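Local structure of fructose-1,6-bisphosphatase/inositol-1-monophosphatase (Thermotoga maritima, 2P3N) at residues D2-S7 with T119-E124; H16-H21 with I85-G90; V38-I41 with Q46-I49; E52-F57 with I68-D73; T217-K222 with K244-V249. The protein hydrolyses phosphate monoesters with the help of magnesium, acting on fructose 1,6-bisphosphate and on inositol phosphates, with a preference for D-inositol-1-phosphate over the L isomer. All coordinates share one frame; numbering follows the deposited sequence.

Contact 1: D2-S7 with T119-E124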
# COMPACT_ATOMS: atom_id res chain seq x y z
N ASP A 2 -18.12 18.87 -5.15
CA ASP A 2 -16.99 19.76 -4.98
C ASP A 2 -16.52 19.52 -3.54
O ASP A 2 -15.36 19.19 -3.31
CB ASP A 2 -17.46 21.21 -5.17
CG ASP A 2 -16.33 22.22 -5.05
OD1 ASP A 2 -15.30 22.03 -5.73
OD2 ASP A 2 -16.48 23.22 -4.30
N ARG A 3 -17.45 19.65 -2.60
CA ARG A 3 -17.13 19.46 -1.19
C ARG A 3 -16.59 18.08 -0.87
O ARG A 3 -15.57 17.95 -0.19
CB ARG A 3 -18.37 19.75 -0.34
CG ARG A 3 -18.76 21.23 -0.32
CD ARG A 3 -20.09 21.50 0.40
NE ARG A 3 -20.40 22.93 0.41
CZ ARG A 3 -20.10 23.76 1.40
NH1 ARG A 3 -19.49 23.32 2.49
NH2 ARG A 3 -20.37 25.05 1.29
N LEU A 4 -17.26 17.04 -1.34
CA LEU A 4 -16.81 15.67 -1.07
C LEU A 4 -15.40 15.42 -1.61
O LEU A 4 -14.53 14.95 -0.89
CB LEU A 4 -17.77 14.66 -1.69
CG LEU A 4 -17.37 13.19 -1.56
CD1 LEU A 4 -17.53 12.72 -0.11
CD2 LEU A 4 -18.24 12.35 -2.48
N ASP A 5 -15.19 15.75 -2.88
CA ASP A 5 -13.91 15.56 -3.55
C ASP A 5 -12.78 16.33 -2.86
O ASP A 5 -11.65 15.84 -2.72
CB ASP A 5 -14.03 16.00 -5.01
CG ASP A 5 -12.86 15.53 -5.86
OD1 ASP A 5 -12.25 16.37 -6.58
OD2 ASP A 5 -12.56 14.33 -5.82
N PHE A 6 -13.11 17.56 -2.45
CA PHE A 6 -12.20 18.47 -1.77
C PHE A 6 -11.76 17.83 -0.45
O PHE A 6 -10.59 17.86 -0.09
CB PHE A 6 -12.94 19.78 -1.48
CG PHE A 6 -12.28 20.66 -0.46
CD1 PHE A 6 -11.31 21.58 -0.83
CD2 PHE A 6 -12.65 20.58 0.88
CE1 PHE A 6 -10.70 22.41 0.13
CE2 PHE A 6 -12.05 21.40 1.85
CZ PHE A 6 -11.08 22.32 1.48
N SER A 7 -12.73 17.27 0.25
CA SER A 7 -12.51 16.63 1.53
C SER A 7 -11.64 15.39 1.41
O SER A 7 -10.73 15.17 2.20
CB SER A 7 -13.86 16.25 2.14
OG SER A 7 -14.67 17.40 2.31
N THR A 119 -10.10 5.01 2.76
CA THR A 119 -10.84 6.25 2.73
C THR A 119 -12.31 5.91 2.57
O THR A 119 -12.77 5.53 1.49
CB THR A 119 -10.40 7.19 1.58
OG1 THR A 119 -8.97 7.30 1.54
CG2 THR A 119 -10.98 8.60 1.81
N LEU A 120 -13.05 6.06 3.67
CA LEU A 120 -14.47 5.79 3.70
C LEU A 120 -15.18 7.14 3.69
O LEU A 120 -14.81 8.04 4.42
CB LEU A 120 -14.80 4.99 4.96
CG LEU A 120 -13.98 3.70 5.02
CD1 LEU A 120 -12.72 3.95 5.81
CD2 LEU A 120 -14.79 2.58 5.65
N TYR A 121 -16.19 7.28 2.83
CA TYR A 121 -16.92 8.54 2.76
C TYR A 121 -18.36 8.36 2.30
O TYR A 121 -18.73 7.33 1.75
CB TYR A 121 -16.23 9.51 1.81
CG TYR A 121 -15.93 8.92 0.46
CD1 TYR A 121 -14.82 8.11 0.26
CD2 TYR A 121 -16.80 9.13 -0.61
CE1 TYR A 121 -14.58 7.52 -0.98
CE2 TYR A 121 -16.57 8.54 -1.85
CZ TYR A 121 -15.46 7.73 -2.02
OH TYR A 121 -15.25 7.14 -3.24
N ALA A 122 -19.16 9.39 2.52
CA ALA A 122 -20.56 9.37 2.13
C ALA A 122 -21.13 10.77 2.08
O ALA A 122 -20.90 11.58 2.98
CB ALA A 122 -21.37 8.51 3.11
N GLU A 123 -21.86 11.06 1.01
CA GLU A 123 -22.54 12.34 0.85
C GLU A 123 -24.03 11.95 0.95
O GLU A 123 -24.40 10.83 0.59
CB GLU A 123 -22.20 12.95 -0.51
CG GLU A 123 -22.67 14.38 -0.69
CD GLU A 123 -22.02 15.04 -1.88
OE1 GLU A 123 -21.96 14.41 -2.96
OE2 GLU A 123 -21.56 16.20 -1.74
N GLU A 124 -24.86 12.84 1.47
CA GLU A 124 -26.29 12.54 1.64
C GLU A 124 -27.05 12.26 0.34
O GLU A 124 -27.05 13.08 -0.59
CB GLU A 124 -26.97 13.67 2.42
CG GLU A 124 -28.46 13.51 2.65
CD GLU A 124 -29.04 14.67 3.43
OE1 GLU A 124 -28.90 14.68 4.67
OE2 GLU A 124 -29.63 15.58 2.80

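Contact 2: H16-H21 with I85-G90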
# COMPACT_ATOMS: atom_id res chain seq x y z
N HIS A 16 -0.56 12.18 4.87
CA HIS A 16 0.87 11.97 4.68
C HIS A 16 1.73 12.70 5.70
O HIS A 16 2.81 12.23 6.05
CB HIS A 16 1.27 12.38 3.27
CG HIS A 16 0.71 11.50 2.21
ND1 HIS A 16 1.06 10.17 2.09
CD2 HIS A 16 -0.19 11.74 1.23
CE1 HIS A 16 0.39 9.63 1.09
NE2 HIS A 16 -0.38 10.56 0.55
N LEU A 17 1.26 13.85 6.16
CA LEU A 17 2.01 14.60 7.15
C LEU A 17 1.99 13.80 8.43
O LEU A 17 2.96 13.80 9.18
CB LEU A 17 1.36 15.96 7.40
CG LEU A 17 1.79 16.59 8.72
CD1 LEU A 17 3.23 17.04 8.60
CD2 LEU A 17 0.89 17.75 9.05
N LEU A 18 0.87 13.12 8.69
CA LEU A 18 0.74 12.32 9.90
C LEU A 18 1.65 11.10 9.84
O LEU A 18 2.15 10.65 10.87
CB LEU A 18 -0.71 11.84 10.08
CG LEU A 18 -1.79 12.88 10.41
CD1 LEU A 18 -3.11 12.18 10.62
CD2 LEU A 18 -1.41 13.65 11.64
N MET A 19 1.86 10.58 8.64
CA MET A 19 2.70 9.41 8.46
C MET A 19 4.16 9.71 8.79
O MET A 19 4.91 8.84 9.22
CB MET A 19 2.58 8.88 7.04
CG MET A 19 1.26 8.20 6.78
SD MET A 19 0.95 6.78 7.84
CE MET A 19 1.86 5.54 6.96
N ILE A 20 4.55 10.96 8.59
CA ILE A 20 5.90 11.39 8.89
C ILE A 20 6.18 11.15 10.38
O ILE A 20 7.25 10.67 10.76
CB ILE A 20 6.09 12.89 8.61
CG1 ILE A 20 6.06 13.14 7.10
CG2 ILE A 20 7.39 13.38 9.23
CD1 ILE A 20 6.37 14.55 6.69
N HIS A 21 5.19 11.47 11.20
CA HIS A 21 5.32 11.38 12.64
C HIS A 21 4.71 10.18 13.35
O HIS A 21 4.81 10.05 14.57
CB HIS A 21 4.75 12.66 13.23
CG HIS A 21 5.34 13.91 12.64
ND1 HIS A 21 6.58 14.38 13.00
CD2 HIS A 21 4.89 14.73 11.67
CE1 HIS A 21 6.87 15.44 12.27
NE2 HIS A 21 5.86 15.68 11.45
N ILE A 85 -3.81 8.25 20.67
CA ILE A 85 -3.03 7.31 21.47
C ILE A 85 -2.38 6.30 20.54
O ILE A 85 -1.18 6.06 20.62
CB ILE A 85 -3.93 6.57 22.50
CG1 ILE A 85 -4.39 7.56 23.57
CG2 ILE A 85 -3.18 5.39 23.10
CD1 ILE A 85 -5.40 7.01 24.54
N ASN A 86 -3.19 5.71 19.67
CA ASN A 86 -2.69 4.75 18.70
C ASN A 86 -1.59 5.41 17.89
O ASN A 86 -0.48 4.88 17.76
CB ASN A 86 -3.81 4.34 17.75
CG ASN A 86 -4.65 3.22 18.30
OD1 ASN A 86 -5.66 2.84 17.70
ND2 ASN A 86 -4.25 2.67 19.43
N PHE A 87 -1.92 6.58 17.35
CA PHE A 87 -1.01 7.38 16.55
C PHE A 87 0.36 7.52 17.21
O PHE A 87 1.40 7.40 16.57
CB PHE A 87 -1.61 8.78 16.32
CG PHE A 87 -0.71 9.69 15.54
CD1 PHE A 87 -0.54 9.51 14.17
CD2 PHE A 87 0.03 10.66 16.20
CE1 PHE A 87 0.37 10.29 13.46
CE2 PHE A 87 0.95 11.44 15.50
CZ PHE A 87 1.12 11.25 14.13
N VAL A 88 0.35 7.78 18.52
CA VAL A 88 1.57 7.94 19.30
C VAL A 88 2.34 6.64 19.50
O VAL A 88 3.56 6.63 19.42
CB VAL A 88 1.25 8.56 20.69
CG1 VAL A 88 2.42 8.38 21.65
CG2 VAL A 88 0.94 10.04 20.54
N HIS A 89 1.64 5.55 19.74
CA HIS A 89 2.32 4.29 19.97
C HIS A 89 2.73 3.57 18.71
O HIS A 89 3.54 2.64 18.75
CB HIS A 89 1.47 3.37 20.85
CG HIS A 89 1.45 3.78 22.29
ND1 HIS A 89 1.85 2.95 23.31
CD2 HIS A 89 1.10 4.95 22.88
CE1 HIS A 89 1.75 3.58 24.46
NE2 HIS A 89 1.30 4.80 24.23
N GLY A 90 2.18 4.01 17.58
CA GLY A 90 2.55 3.40 16.32
C GLY A 90 1.55 2.42 15.77
O GLY A 90 1.86 1.70 14.82

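Contact 3: V38-I41 with Q46-I49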
# COMPACT_ATOMS: atom_id res chain seq x y z
N VAL A 38 -2.99 14.91 23.52
CA VAL A 38 -2.94 15.63 22.26
C VAL A 38 -1.46 15.88 22.00
O VAL A 38 -0.64 15.88 22.94
CB VAL A 38 -3.71 16.98 22.34
CG1 VAL A 38 -3.08 17.90 23.39
CG2 VAL A 38 -3.72 17.67 20.97
N THR A 39 -1.10 16.06 20.73
CA THR A 39 0.28 16.32 20.36
C THR A 39 0.34 17.55 19.48
O THR A 39 -0.69 18.13 19.13
CB THR A 39 0.90 15.11 19.60
OG1 THR A 39 0.37 15.03 18.27
CG2 THR A 39 0.60 13.82 20.34
N GLU A 40 1.56 17.95 19.13
CA GLU A 40 1.76 19.10 18.27
C GLU A 40 1.37 18.76 16.83
O GLU A 40 1.11 19.66 16.02
CB GLU A 40 3.23 19.54 18.32
CG GLU A 40 3.52 20.85 17.59
CD GLU A 40 2.81 22.06 18.21
OE1 GLU A 40 2.68 23.11 17.53
OE2 GLU A 40 2.37 21.95 19.38
N ILE A 41 1.32 17.47 16.51
CA ILE A 41 0.95 17.06 15.16
C ILE A 41 -0.58 17.09 15.00
O ILE A 41 -1.08 17.27 13.89
CB ILE A 41 1.49 15.66 14.81
CG1 ILE A 41 3.02 15.67 14.91
CG2 ILE A 41 1.16 15.32 13.37
CD1 ILE A 41 3.55 15.95 16.28
N GLN A 46 -4.46 19.93 12.07
CA GLN A 46 -5.67 20.72 12.12
C GLN A 46 -5.50 22.05 11.41
O GLN A 46 -6.43 22.54 10.77
CB GLN A 46 -6.08 20.99 13.56
CG GLN A 46 -7.49 21.53 13.67
CD GLN A 46 -7.87 21.84 15.08
OE1 GLN A 46 -7.71 22.97 15.54
NE2 GLN A 46 -8.37 20.83 15.80
N ARG A 47 -4.30 22.63 11.53
CA ARG A 47 -4.02 23.92 10.88
C ARG A 47 -4.06 23.69 9.38
O ARG A 47 -4.70 24.44 8.64
CB ARG A 47 -2.63 24.46 11.25
CG ARG A 47 -2.45 24.85 12.70
CD ARG A 47 -1.17 25.65 12.89
NE ARG A 47 -0.77 25.75 14.30
CZ ARG A 47 -0.19 24.77 14.99
NH1 ARG A 47 0.06 23.61 14.41
NH2 ARG A 47 0.14 24.96 16.26
N MET A 48 -3.37 22.65 8.95
CA MET A 48 -3.32 22.31 7.54
C MET A 48 -4.74 22.23 6.98
O MET A 48 -5.04 22.83 5.94
CB MET A 48 -2.57 20.99 7.35
CG MET A 48 -2.19 20.72 5.91
SD MET A 48 -0.81 19.58 5.67
CE MET A 48 0.58 20.71 5.47
N ILE A 49 -5.62 21.52 7.68
CA ILE A 49 -7.00 21.36 7.24
C ILE A 49 -7.82 22.66 7.31
O ILE A 49 -8.34 23.13 6.30
CB ILE A 49 -7.74 20.26 8.07
CG1 ILE A 49 -7.05 18.90 7.88
CG2 ILE A 49 -9.20 20.16 7.64
CD1 ILE A 49 -7.59 17.80 8.81

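Contact 4: E52-F57 with I68-D73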
# COMPACT_ATOMS: atom_id res chain seq x y z
N GLU A 52 -7.24 25.28 4.66
CA GLU A 52 -7.76 25.04 3.31
C GLU A 52 -9.25 25.28 3.26
O GLU A 52 -9.78 25.78 2.25
CB GLU A 52 -7.46 23.62 2.85
CG GLU A 52 -6.08 23.45 2.23
CD GLU A 52 -5.95 24.12 0.88
OE1 GLU A 52 -6.47 23.58 -0.12
OE2 GLU A 52 -5.34 25.21 0.84
N ILE A 53 -9.95 24.92 4.33
CA ILE A 53 -11.37 25.14 4.38
C ILE A 53 -11.60 26.65 4.42
O ILE A 53 -12.34 27.19 3.60
CB ILE A 53 -11.99 24.47 5.61
CG1 ILE A 53 -11.89 22.95 5.47
CG2 ILE A 53 -13.43 24.88 5.75
CD1 ILE A 53 -12.49 22.19 6.63
N ARG A 54 -10.93 27.32 5.35
CA ARG A 54 -11.04 28.77 5.49
C ARG A 54 -10.75 29.48 4.16
O ARG A 54 -11.26 30.58 3.90
CB ARG A 54 -10.08 29.29 6.56
CG ARG A 54 -10.47 28.94 8.00
CD ARG A 54 -11.40 29.98 8.61
NE ARG A 54 -11.90 29.63 9.95
CZ ARG A 54 -11.14 29.48 11.03
NH1 ARG A 54 -9.82 29.64 10.96
NH2 ARG A 54 -11.70 29.17 12.19
N LYS A 55 -9.94 28.84 3.33
CA LYS A 55 -9.56 29.41 2.06
C LYS A 55 -10.62 29.26 0.98
O LYS A 55 -10.91 30.21 0.26
CB LYS A 55 -8.26 28.76 1.59
CG LYS A 55 -7.81 29.16 0.21
CD LYS A 55 -6.48 28.51 -0.10
CE LYS A 55 -5.96 28.86 -1.48
NZ LYS A 55 -4.71 28.08 -1.76
N PHE A 56 -11.21 28.07 0.88
CA PHE A 56 -12.22 27.81 -0.14
C PHE A 56 -13.66 27.99 0.34
O PHE A 56 -14.59 28.06 -0.47
CB PHE A 56 -12.05 26.41 -0.73
CG PHE A 56 -10.81 26.25 -1.54
CD1 PHE A 56 -9.59 25.95 -0.94
CD2 PHE A 56 -10.84 26.47 -2.92
CE1 PHE A 56 -8.41 25.88 -1.70
CE2 PHE A 56 -9.67 26.40 -3.68
CZ PHE A 56 -8.46 26.11 -3.07
N PHE A 57 -13.84 28.06 1.65
CA PHE A 57 -15.17 28.23 2.21
C PHE A 57 -15.12 29.39 3.19
O PHE A 57 -15.52 29.28 4.35
CB PHE A 57 -15.59 26.91 2.87
CG PHE A 57 -15.63 25.75 1.90
CD1 PHE A 57 -16.78 25.46 1.18
CD2 PHE A 57 -14.49 24.99 1.67
CE1 PHE A 57 -16.80 24.43 0.24
CE2 PHE A 57 -14.50 23.97 0.73
CZ PHE A 57 -15.65 23.69 0.02
N ILE A 68 -10.90 25.11 17.99
CA ILE A 68 -11.98 25.81 17.28
C ILE A 68 -13.36 25.21 17.53
O ILE A 68 -13.66 24.11 17.07
CB ILE A 68 -11.71 25.81 15.76
CG1 ILE A 68 -10.24 26.11 15.49
CG2 ILE A 68 -12.61 26.85 15.08
CD1 ILE A 68 -9.83 25.93 14.04
N PHE A 69 -14.21 25.95 18.24
CA PHE A 69 -15.56 25.47 18.55
C PHE A 69 -16.69 26.38 18.08
O PHE A 69 -17.61 26.68 18.84
CB PHE A 69 -15.70 25.26 20.06
CG PHE A 69 -14.65 24.36 20.65
CD1 PHE A 69 -14.30 23.16 20.05
CD2 PHE A 69 -14.02 24.71 21.85
CE1 PHE A 69 -13.35 22.32 20.62
CE2 PHE A 69 -13.07 23.88 22.42
CZ PHE A 69 -12.73 22.68 21.81
N GLU A 70 -16.64 26.81 16.82
CA GLU A 70 -17.67 27.70 16.29
C GLU A 70 -19.05 27.05 16.10
O GLU A 70 -19.26 25.86 16.39
CB GLU A 70 -17.20 28.29 14.96
CG GLU A 70 -15.79 28.84 15.01
CD GLU A 70 -15.30 29.34 13.67
OE1 GLU A 70 -15.80 28.85 12.64
OE2 GLU A 70 -14.41 30.22 13.64
N LYS A 71 -19.99 27.88 15.64
CA LYS A 71 -21.37 27.49 15.38
C LYS A 71 -21.82 28.13 14.08
O LYS A 71 -21.41 29.24 13.74
CB LYS A 71 -22.28 27.98 16.50
CG LYS A 71 -21.96 27.41 17.86
CD LYS A 71 -22.95 27.90 18.91
CE LYS A 71 -22.58 27.41 20.30
NZ LYS A 71 -23.56 27.91 21.31
N GLY A 72 -22.66 27.42 13.34
CA GLY A 72 -23.15 27.93 12.08
C GLY A 72 -24.10 26.96 11.40
O GLY A 72 -24.17 25.78 11.76
N ASP A 73 -24.83 27.46 10.41
CA ASP A 73 -25.77 26.62 9.66
C ASP A 73 -24.99 25.93 8.56
O ASP A 73 -25.52 25.13 7.81
CB ASP A 73 -26.92 27.47 9.09
CG ASP A 73 -26.45 28.80 8.50
OD1 ASP A 73 -27.33 29.64 8.19
OD2 ASP A 73 -25.22 29.00 8.36

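Contact 5: T217-K222 with K244-V249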
# COMPACT_ATOMS: atom_id res chain seq x y z
N THR A 217 -28.11 5.62 16.29
CA THR A 217 -29.01 6.13 17.31
C THR A 217 -28.34 6.34 18.65
O THR A 217 -27.17 6.00 18.84
CB THR A 217 -30.19 5.17 17.54
OG1 THR A 217 -31.10 5.76 18.48
CG2 THR A 217 -29.70 3.85 18.12
N ASP A 218 -29.10 6.92 19.58
CA ASP A 218 -28.62 7.16 20.93
C ASP A 218 -28.96 5.89 21.71
O ASP A 218 -29.48 4.93 21.14
CB ASP A 218 -29.33 8.36 21.55
CG ASP A 218 -30.70 8.01 22.09
OD1 ASP A 218 -31.59 7.66 21.28
OD2 ASP A 218 -30.88 8.08 23.32
N PHE A 219 -28.70 5.88 23.01
CA PHE A 219 -28.98 4.70 23.82
C PHE A 219 -30.47 4.42 24.02
O PHE A 219 -30.85 3.30 24.41
CB PHE A 219 -28.27 4.81 25.17
CG PHE A 219 -26.78 4.58 25.10
CD1 PHE A 219 -25.98 4.74 26.23
CD2 PHE A 219 -26.18 4.18 23.91
CE1 PHE A 219 -24.61 4.51 26.18
CE2 PHE A 219 -24.80 3.95 23.84
CZ PHE A 219 -24.01 4.12 24.98
N SER A 220 -31.32 5.41 23.76
CA SER A 220 -32.75 5.22 23.94
C SER A 220 -33.39 4.62 22.69
O SER A 220 -34.60 4.37 22.65
CB SER A 220 -33.42 6.56 24.28
OG SER A 220 -33.35 7.48 23.20
N GLY A 221 -32.57 4.39 21.66
CA GLY A 221 -33.06 3.82 20.42
C GLY A 221 -33.65 4.87 19.50
O GLY A 221 -34.10 4.57 18.38
N LYS A 222 -33.65 6.11 19.97
CA LYS A 222 -34.19 7.22 19.20
C LYS A 222 -33.11 7.78 18.29
O LYS A 222 -32.06 8.22 18.77
CB LYS A 222 -34.71 8.30 20.16
CG LYS A 222 -35.85 7.83 21.07
CD LYS A 222 -37.10 7.48 20.26
CE LYS A 222 -38.32 7.36 21.15
NZ LYS A 222 -39.58 7.30 20.34
N LYS A 244 -30.64 -2.98 24.17
CA LYS A 244 -30.89 -3.57 25.48
C LYS A 244 -29.62 -3.77 26.29
O LYS A 244 -29.48 -3.21 27.38
CB LYS A 244 -31.58 -4.93 25.33
CG LYS A 244 -32.16 -5.47 26.65
CD LYS A 244 -31.97 -6.98 26.82
CE LYS A 244 -30.54 -7.33 27.23
NZ LYS A 244 -30.17 -6.75 28.55
N VAL A 245 -28.70 -4.57 25.77
CA VAL A 245 -27.46 -4.86 26.47
C VAL A 245 -26.72 -3.62 26.94
O VAL A 245 -26.09 -3.63 28.00
CB VAL A 245 -26.49 -5.68 25.59
CG1 VAL A 245 -25.26 -6.07 26.39
CG2 VAL A 245 -27.20 -6.91 25.05
N VAL A 246 -26.81 -2.55 26.16
CA VAL A 246 -26.14 -1.30 26.50
C VAL A 246 -26.76 -0.67 27.75
O VAL A 246 -26.04 -0.26 28.67
CB VAL A 246 -26.21 -0.31 25.34
CG1 VAL A 246 -25.55 1.00 25.72
CG2 VAL A 246 -25.51 -0.91 24.13
N ASN A 247 -28.09 -0.58 27.78
CA ASN A 247 -28.81 -0.02 28.92
C ASN A 247 -28.71 -0.97 30.11
O ASN A 247 -28.81 -0.56 31.26
CB ASN A 247 -30.28 0.22 28.55
CG ASN A 247 -30.46 1.40 27.61
OD1 ASN A 247 -31.30 1.37 26.69
ND2 ASN A 247 -29.70 2.46 27.83
N GLU A 248 -28.52 -2.25 29.81
CA GLU A 248 -28.37 -3.25 30.85
C GLU A 248 -27.09 -2.91 31.61
O GLU A 248 -27.04 -3.01 32.84
CB GLU A 248 -28.25 -4.64 30.20
CG GLU A 248 -28.23 -5.80 31.18
CD GLU A 248 -27.94 -7.12 30.49
OE1 GLU A 248 -26.77 -7.39 30.15
OE2 GLU A 248 -28.90 -7.90 30.29
N VAL A 249 -26.07 -2.51 30.86
CA VAL A 249 -24.76 -2.14 31.43
C VAL A 249 -24.81 -0.75 32.05
O VAL A 249 -24.19 -0.50 33.09
CB VAL A 249 -23.66 -2.12 30.34
CG1 VAL A 249 -22.30 -1.82 30.97
CG2 VAL A 249 -23.62 -3.44 29.60

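Contact 1: D2-S7 with T119-E124
The first turns of helix 2-21 meet the end of strand 118-123 with L4 and E123 nearest in register, their CA atoms 6.9 Å apart, and both side chains leave the backbone toward the partner segment. The CG of L4 stands trans to the backbone N (chi1 176°), which sends the forked end down onto the strand, where the leucine and Y121 side chains run at about a right angle to each other. One methyl does most of the touching: CD1 of L4 lies 3.7 Å from CD2 of Y121 and 4.0 Å from CB of Y121. The second methyl, CD2 of L4, comes 4.0 Å from the same ring carbon, CD2 of Y121, so both methyls of the fork lie close to the CB end of the tyrosine. E123 flanks the leucine with an extended chain, its OE2 4.1 Å from CB of L4; the other carboxylate oxygen, OE1, accepts a hydrogen bond from M1 N. Within the helix, R3 O takes both S7 N and S7 OG, the hydroxyl at 2.7 Å, from opposite faces of its carbonyl plane. The Y121 ring lies nearly parallel to that of F129, and G132 of a second subunit packs on Y121. The arrangement is plain helix-on-sheet packing, laying the N-terminal helix against the large mixed sheet of the inositol monophosphatase fold, away from the metal and substrate sites.

Contact 2: H16-H21 with I85-G90
F87 reaches from helix 84-89 to the last turn of helix 2-21 and makes all of the cross-segment contacts there. The two backbones stay well apart, the closest CA atoms being those of H21 and V88 at 8.4 Å, and the aromatic side chain bridges the separation. From CB, which is directed at the other helix, the side chain goes out with CG trans to the backbone N (chi1 178°), carrying the ring away from its own helix. The far end of the ring does the touching. CE1 of F87 meets L18 twice: it lies 3.2 Å from the carbonyl oxygen L18 O, which sits at the ring edge near its plane, and 3.9 Å from CB of L18. At the tip, CZ of F87 is 3.5 Å from L18 O. The same F87 CZ is 3.8 Å from the carbonyl carbon H21 C and 4.0 Å from H21 CB. The phenyl therefore presents its edge to a backbone carbonyl, an orientation in which the slightly positive ring hydrogens probably face the oxygen. H21 turns its imidazole away from this meeting, and CG2 of I20 covers one face of that ring, 3.5 Å above its plane. In the surrounding fold, F87 also meets F94 edge-to-face, and both F87 and L18 touch I81, a residue of the magnesium site. L18 and H21 pack on I41 of helix 40-56, placing the contact in a buried junction of three helices and strand 81-82; beyond it, M19 and H16 of a fourth subunit pack on H16, M19 and I20 of helix 2-21.

Contact 3: V38-I41 with Q46-I49
E40 lies across from R47, its carboxylate brought up to one end of the arginine's guanidinium. The glutamate begins with CG trans to the backbone N and then bends at the next bond (chi2 64°), a fold that swings its end round to face the next turns of the same helix. R47 reaches across it at a slant, with a chain extended from CG to NE. Their polar groups meet through a single pair of atoms: OE1 of E40 lies 3.4 Å from NH2 of R47, at the guanidinium edge and near its plane. The hydrogen bond within this salt bridge is weak, with an N-H...O angle of 148°, and NH1 of R47 is farther from OE1 of E40, at 4.1 Å. Only one oxygen and one nitrogen come close, and the carboxylate and guanidinium planes are turned 37° apart, so this is not a flat, two-pronged bridge. A further long, weak ion pair joins OE2 of E40 to R43. At the helix start, T39 occupies the N-cap position: its OG1 accepts from I41 N over 3.2 Å and is also hydrogen-bonded to D42. No other chain of the assembly touches either segment, and R47 is solvent-exposed. The contact thus combines a threonine N-cap with a surface ion pair between positions i and i+7, two turns apart along the first part of helix 40-56.

Contact 4: E52-F57 with I68-D73
R54 crosses from the last turns of helix 40-56 to the loop that precedes strand 74-79, spanning backbones whose nearest CA atoms, those of R54 and I68, are 12.2 Å apart. Along the helical segment, E52 comes first and does not reach the loop; its OE2 makes a long ion pair with NZ of K55. I53 follows, buried against I62, W76 and I78 of neighbouring strands. R54 then makes the whole crossing. Its chain bends early, at chi2 (-88°), and runs on to a guanidinium that meets I68 and E70 coming from the opposite direction. NH2 of R54 does the touching, 3.2 Å from OE2 of E70 and 3.8 Å from the CG2 methyl of I68. The hydrogen bond to the glutamate is weak, with an N-H...O angle of 131°, and the guanidinium and carboxylate planes stand 40° apart. At the end of the helix, F57 N donates to I53 O over 2.6 Å, and the F57 ring continues inward to meet W76 and F6. E70 has its stronger polar partner in the backbone N of I62, which donates to OE1, so the carboxylate is positioned by strand 61-64 and turns its second oxygen to the arginine. The chemistry is that of a bent, surface-exposed salt bridge: charge attraction probably contributes more than directional bonding, while I68 adds an apolar neighbour to the same nitrogen.

Contact 5: T217-K222 with K244-V249
The apolar part of this contact is a CH-pi interaction between F219 and V246. CG1 of V246 stands 3.4 Å from the centroid of the F219 ring and only 7° off the ring normal, so the methyl is seated almost exactly over the middle of one face, and its distances to the six ring carbons are nearly equal. The valine puts this methyl there by holding CG1 trans to its backbone N (chi1 178°), and the two side chains meet at about a right angle. The polar neighbour is N247, one residue further along the helix. Its amide end approaches the turn beside F219; F219 CA and N247 CA, 7.0 Å apart, are the nearest such pair between the segments. Hydrogen bonds within the loop shape the turn that carries F219. D218 to G221 form a type I beta turn closed by G221 N donating to D218 O over 3.2 Å. In addition, OD2 of D218 accepts from S220 N at 2.7 Å, an Asx turn in which the donor lies well above the carboxylate plane. G221 then takes a positive phi of 83°, where a side chain would press on the preceding carbonyl oxygen. F219 is buried among W195, N230 and I232 of the adjacent strands and V250 of the helix, so the turn after strand 215-217 presses its aromatic ring between the five-stranded sheet and helix 239-253. On another side of that helix, V245, E248 and V249 meet R163 of helix 156-167.

Contacts 1 to 4 form one connected region, while contact 5 lies apart, its centre about 30 to 34 Å from theirs. Helix 2-21 carries contact 1 near its start and contact 2 near its end, centres about 23 Å apart; helix 40-56 likewise joins contacts 3 and 4, centres about 16 Å apart. Contacts 2 and 3 pack directly, CD2 of L18 lying 3.5 Å from CG2 of I41, and contacts 1 and 4 meet through F6 and F57. Contact 2 is closest to the active site: the F87 side chain is about 9 Å from the bound magnesium ion, against about 13 Å for E40 and I68. The F219 side chain is about 8 Å from that of R196, a probable substrate-binding residue.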